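PDB 5HZD: 3' terminal uridylyl transferase from Trypanosoma brucei, which catalyses the addition of uridines from UTP to the 3' end of guide RNAs, ribosomal RNAs and some mRNAs during mitochondrial RNA editing in trypanosomes. Local coordinates for residues S198-D211 with L260-A272. Sequence-based numbering, arbitrary orientation.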
loop_
_atom_site.group_PDB
_atom_site.type_symbol
_atom_site.label_atom_id
_atom_site.label_comp_id
_atom_site.label_asym_id
_atom_site.label_seq_id
_atom_site.Cartn_x
_atom_site.Cartn_y
_atom_site.Cartn_z
ATOM N N SER A 198 12.354 16.410 22.587
ATOM C CA SER A 198 13.559 16.448 23.420
ATOM C C SER A 198 14.337 15.142 23.363
ATOM O O SER A 198 13.756 14.061 23.214
ATOM C CB SER A 198 13.202 16.731 24.869
ATOM O OG SER A 198 12.488 17.966 24.962
ATOM N N ILE A 199 15.651 15.251 23.502
ATOM C CA ILE A 199 16.528 14.078 23.476
ATOM C C ILE A 199 17.531 14.161 24.619
ATOM O O ILE A 199 17.699 15.207 25.248
ATOM C CB ILE A 199 17.306 13.977 22.144
ATOM C CG1 ILE A 199 18.159 15.231 21.947
ATOM C CG2 ILE A 199 16.341 13.773 20.962
ATOM C CD1 ILE A 199 18.929 15.251 20.639
ATOM N N ARG A 200 18.218 13.059 24.879
ATOM C CA ARG A 200 19.178 12.996 25.949
ATOM C C ARG A 200 20.440 12.330 25.441
ATOM O O ARG A 200 20.373 11.247 24.866
ATOM C CB ARG A 200 18.622 12.109 27.043
ATOM C CG ARG A 200 19.104 12.467 28.400
ATOM C CD ARG A 200 17.945 12.967 29.255
ATOM N NE ARG A 200 16.794 12.073 29.185
ATOM C CZ ARG A 200 16.751 10.859 29.724
ATOM N NH1 ARG A 200 17.803 10.371 30.372
ATOM N NH2 ARG A 200 15.652 10.126 29.606
ATOM N N PHE A 201 21.580 12.958 25.681
ATOM C CA PHE A 201 22.839 12.287 25.420
ATOM C C PHE A 201 23.404 11.760 26.735
ATOM O O PHE A 201 23.636 12.542 27.653
ATOM C CB PHE A 201 23.821 13.286 24.820
ATOM C CG PHE A 201 23.409 13.811 23.475
ATOM C CD1 PHE A 201 22.553 14.907 23.369
ATOM C CD2 PHE A 201 23.910 13.230 22.309
ATOM C CE1 PHE A 201 22.178 15.382 22.120
ATOM C CE2 PHE A 201 23.552 13.713 21.063
ATOM C CZ PHE A 201 22.679 14.789 20.963
ATOM N N ILE A 202 23.668 10.450 26.836
ATOM C CA ILE A 202 24.368 9.910 27.998
ATOM C C ILE A 202 25.830 9.717 27.623
ATOM O O ILE A 202 26.120 9.061 26.616
ATOM C CB ILE A 202 23.795 8.537 28.415
ATOM C CG1 ILE A 202 22.300 8.672 28.713
ATOM C CG2 ILE A 202 24.557 7.958 29.583
ATOM C CD1 ILE A 202 21.993 9.744 29.663
ATOM N N LEU A 203 26.724 10.289 28.413
ATOM C CA LEU A 203 28.154 10.190 28.139
ATOM C C LEU A 203 28.783 9.116 28.995
ATOM O O LEU A 203 28.318 8.846 30.110
ATOM C CB LEU A 203 28.848 11.534 28.435
ATOM C CG LEU A 203 28.607 12.669 27.432
ATOM C CD1 LEU A 203 27.155 13.190 27.452
ATOM C CD2 LEU A 203 29.595 13.791 27.717
ATOM N N ASN A 204 29.880 8.529 28.514
ATOM C CA ASN A 204 30.558 7.490 29.286
ATOM C C ASN A 204 31.522 7.979 30.372
ATOM O O ASN A 204 32.219 7.190 31.018
ATOM C CB ASN A 204 31.234 6.478 28.337
ATOM C CG ASN A 204 32.405 7.081 27.614
ATOM O OD1 ASN A 204 32.574 8.302 27.616
ATOM N ND2 ASN A 204 33.224 6.245 26.993
ATOM N N GLY A 205 31.572 9.295 30.585
ATOM C CA GLY A 205 32.364 9.880 31.642
ATOM C C GLY A 205 31.971 11.339 31.699
ATOM O O GLY A 205 31.136 11.772 30.921
ATOM N N PRO A 206 32.561 12.088 32.621
ATOM C CA PRO A 206 32.230 13.509 32.765
ATOM C C PRO A 206 32.878 14.335 31.650
ATOM O O PRO A 206 34.034 14.079 31.288
ATOM C CB PRO A 206 32.831 13.863 34.128
ATOM C CG PRO A 206 33.922 12.873 34.336
ATOM C CD PRO A 206 33.463 11.607 33.674
ATOM N N ALA A 207 32.130 15.305 31.125
ATOM C CA ALA A 207 32.615 16.194 30.079
ATOM C C ALA A 207 33.284 17.409 30.701
ATOM O O ALA A 207 32.763 17.984 31.655
ATOM C CB ALA A 207 31.435 16.653 29.211
ATOM N N THR A 208 34.423 17.812 30.158
ATOM C CA THR A 208 35.014 19.089 30.528
ATOM C C THR A 208 34.180 20.220 29.949
ATOM O O THR A 208 33.272 20.005 29.161
ATOM C CB THR A 208 36.437 19.231 29.973
ATOM O OG1 THR A 208 36.387 19.205 28.539
ATOM C CG2 THR A 208 37.341 18.080 30.465
ATOM N N ARG A 209 34.497 21.446 30.345
ATOM C CA ARG A 209 33.795 22.595 29.793
ATOM C C ARG A 209 33.953 22.664 28.271
ATOM O O ARG A 209 32.993 22.962 27.556
ATOM C CB ARG A 209 34.291 23.881 30.475
ATOM C CG ARG A 209 33.968 25.174 29.727
ATOM C CD ARG A 209 32.511 25.578 29.810
ATOM N NE ARG A 209 32.326 26.918 29.250
ATOM C CZ ARG A 209 31.160 27.553 29.196
ATOM N NH1 ARG A 209 30.068 26.969 29.666
ATOM N NH2 ARG A 209 31.085 28.772 28.671
ATOM N N GLU A 210 35.147 22.357 27.775
ATOM C CA GLU A 210 35.394 22.377 26.347
ATOM C C GLU A 210 34.548 21.295 25.691
ATOM O O GLU A 210 33.958 21.522 24.635
ATOM C CB GLU A 210 36.866 22.142 26.024
ATOM C CG GLU A 210 37.147 22.079 24.540
ATOM C CD GLU A 210 38.607 21.877 24.200
ATOM O OE1 GLU A 210 39.344 21.209 24.970
ATOM O OE2 GLU A 210 39.022 22.391 23.137
ATOM N N ASP A 211 34.476 20.125 26.326
ATOM C CA ASP A 211 33.663 19.017 25.781
ATOM C C ASP A 211 32.191 19.412 25.681
ATOM O O ASP A 211 31.517 19.099 24.679
ATOM C CB ASP A 211 33.727 17.775 26.670
ATOM C CG ASP A 211 35.045 17.051 26.603
ATOM O OD1 ASP A 211 35.607 16.884 25.490
ATOM O OD2 ASP A 211 35.536 16.644 27.686
ATOM N N LEU A 260 34.216 15.079 20.513
ATOM C CA LEU A 260 34.567 15.692 21.768
ATOM C C LEU A 260 36.080 15.677 21.894
ATOM O O LEU A 260 36.772 14.918 21.207
ATOM C CB LEU A 260 33.874 14.965 22.922
ATOM C CG LEU A 260 32.351 14.879 22.731
ATOM C CD1 LEU A 260 31.729 14.227 23.951
ATOM C CD2 LEU A 260 31.694 16.221 22.434
ATOM N N ALA A 261 36.587 16.540 22.755
ATOM C CA ALA A 261 38.036 16.699 22.926
ATOM C C ALA A 261 38.649 15.576 23.777
ATOM O O ALA A 261 39.686 15.022 23.396
ATOM C CB ALA A 261 38.339 18.057 23.520
ATOM N N SER A 262 38.007 15.239 24.906
ATOM C CA SER A 262 38.579 14.285 25.875
ATOM C C SER A 262 38.690 12.912 25.259
ATOM O O SER A 262 37.735 12.385 24.711
ATOM C CB SER A 262 37.725 14.184 27.155
ATOM O OG SER A 262 37.750 15.399 27.880
ATOM N N ALA A 263 39.879 12.338 25.361
ATOM C CA ALA A 263 40.107 11.039 24.768
ATOM C C ALA A 263 39.137 10.008 25.325
ATOM O O ALA A 263 38.977 9.892 26.553
ATOM C CB ALA A 263 41.525 10.612 25.034
ATOM N N SER A 264 38.546 9.249 24.408
ATOM C CA SER A 264 37.624 8.144 24.679
ATOM C C SER A 264 36.300 8.536 25.296
ATOM O O SER A 264 35.535 7.669 25.710
ATOM C CB SER A 264 38.275 7.061 25.521
ATOM O OG SER A 264 39.405 6.508 24.859
ATOM N N LEU A 265 36.019 9.832 25.356
ATOM C CA LEU A 265 34.685 10.251 25.774
ATOM C C LEU A 265 33.694 10.039 24.645
ATOM O O LEU A 265 33.890 10.520 23.524
ATOM C CB LEU A 265 34.717 11.713 26.209
ATOM C CG LEU A 265 33.430 12.285 26.816
ATOM C CD1 LEU A 265 33.151 11.595 28.162
ATOM C CD2 LEU A 265 33.660 13.760 27.046
ATOM N N ARG A 266 32.605 9.335 24.934
ATOM C CA ARG A 266 31.656 8.935 23.903
ATOM C C ARG A 266 30.249 9.223 24.392
ATOM O O ARG A 266 30.033 9.335 25.608
ATOM C CB ARG A 266 31.755 7.428 23.630
ATOM C CG ARG A 266 33.130 6.988 23.185
ATOM C CD ARG A 266 33.374 7.318 21.716
ATOM N NE ARG A 266 34.722 6.881 21.347
ATOM C CZ ARG A 266 35.794 7.665 21.369
ATOM N NH1 ARG A 266 35.686 8.949 21.714
ATOM N NH2 ARG A 266 36.977 7.168 21.037
ATOM N N THR A 267 29.324 9.321 23.454
ATOM C CA THR A 267 27.909 9.559 23.756
ATOM C C THR A 267 27.001 8.496 23.182
ATOM O O THR A 267 27.322 7.849 22.177
ATOM C CB THR A 267 27.402 10.913 23.199
ATOM O OG1 THR A 267 27.505 10.928 21.764
ATOM C CG2 THR A 267 28.185 12.070 23.759
ATOM N N LYS A 268 25.853 8.307 23.826
ATOM C CA LYS A 268 24.741 7.581 23.221
ATOM C C LYS A 268 23.544 8.508 23.341
ATOM O O LYS A 268 23.509 9.339 24.261
ATOM C CB LYS A 268 24.459 6.307 24.000
ATOM C CG LYS A 268 25.597 5.291 23.978
ATOM C CD LYS A 268 25.210 4.041 24.780
ATOM C CE LYS A 268 25.789 2.781 24.149
ATOM N NZ LYS A 268 27.260 2.889 23.991
ATOM N N VAL A 269 22.593 8.391 22.423
ATOM C CA VAL A 269 21.473 9.344 22.397
ATOM C C VAL A 269 20.162 8.624 22.138
ATOM O O VAL A 269 20.103 7.639 21.387
ATOM C CB VAL A 269 21.713 10.444 21.338
ATOM C CG1 VAL A 269 21.722 9.829 19.943
ATOM C CG2 VAL A 269 20.628 11.544 21.406
ATOM N N GLN A 270 19.097 9.101 22.773
ATOM C CA GLN A 270 17.771 8.607 22.426
ATOM C C GLN A 270 16.743 9.651 22.826
ATOM O O GLN A 270 17.092 10.636 23.462
ATOM C CB GLN A 270 17.503 7.271 23.109
ATOM C CG GLN A 270 17.461 7.296 24.605
ATOM C CD GLN A 270 17.294 5.887 25.145
ATOM O OE1 GLN A 270 17.939 4.956 24.654
ATOM N NE2 GLN A 270 16.409 5.714 26.127
ATOM N N PRO A 271 15.477 9.475 22.415
ATOM C CA PRO A 271 14.488 10.467 22.867
ATOM C C PRO A 271 14.405 10.527 24.389
ATOM O O PRO A 271 14.665 9.521 25.061
ATOM C CB PRO A 271 13.180 9.925 22.297
ATOM C CG PRO A 271 13.622 9.164 21.035
ATOM C CD PRO A 271 14.908 8.517 21.441
ATOM N N ALA A 272 14.053 11.698 24.927
ATOM C CA ALA A 272 13.998 11.890 26.373
ATOM C C ALA A 272 12.932 11.025 27.053
ATOM O O ALA A 272 13.016 10.766 28.246
ATOM C CB ALA A 272 13.787 13.370 26.706
HETATM O O HOH W 1 36.498 14.237 30.331
#
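R200 with Q270 and I202 with K268 form the hydrogen-bonded pairs between strands 198-203 and 267-271, which run antiparallel at 157°. The shortest main-chain bond is I202 N to K268 O at 2.8 Å. Strand 239-244 flanks 198-203 on its other edge, in an antiparallel sheet away from the UTP, metal and zinc sites; 198-211 falls in the PAP-associated region.

Apolar contacts gather on the face bearing F201, L203, T267 and V269. V269 CG2 sits over the F201 ring, 3.8 Å from its centroid and 15° off the normal, a CH-pi contact. T267 CG2 meets L203 CG at 3.7 Å. V219 of helix 209-223 and A254 of helix 247-254 touch this same face.

Polar side chains grip both ends. R200, bent at chi2 (114°) and chi3, donates a hydrogen bond from NH2 to A272 O at 3.0 Å, in its guanidinium plane. N204 OD1 accepts from R266 N, well above the side-chain carbonyl plane, and ND2 donates to S264 O at 3.0 Å. D211 takes S262 N on the syn lone pair of OD1; its OD2 takes S262 OG on the syn side at 2.5 Å and T208 N on the anti side. D211 N returns a bond to T208 OG1 (3.1 Å), completing a capping box.

One carboxylate thus ties the helix start to the 262-265 type II turn, and these several donors would probably stabilise its negative charge.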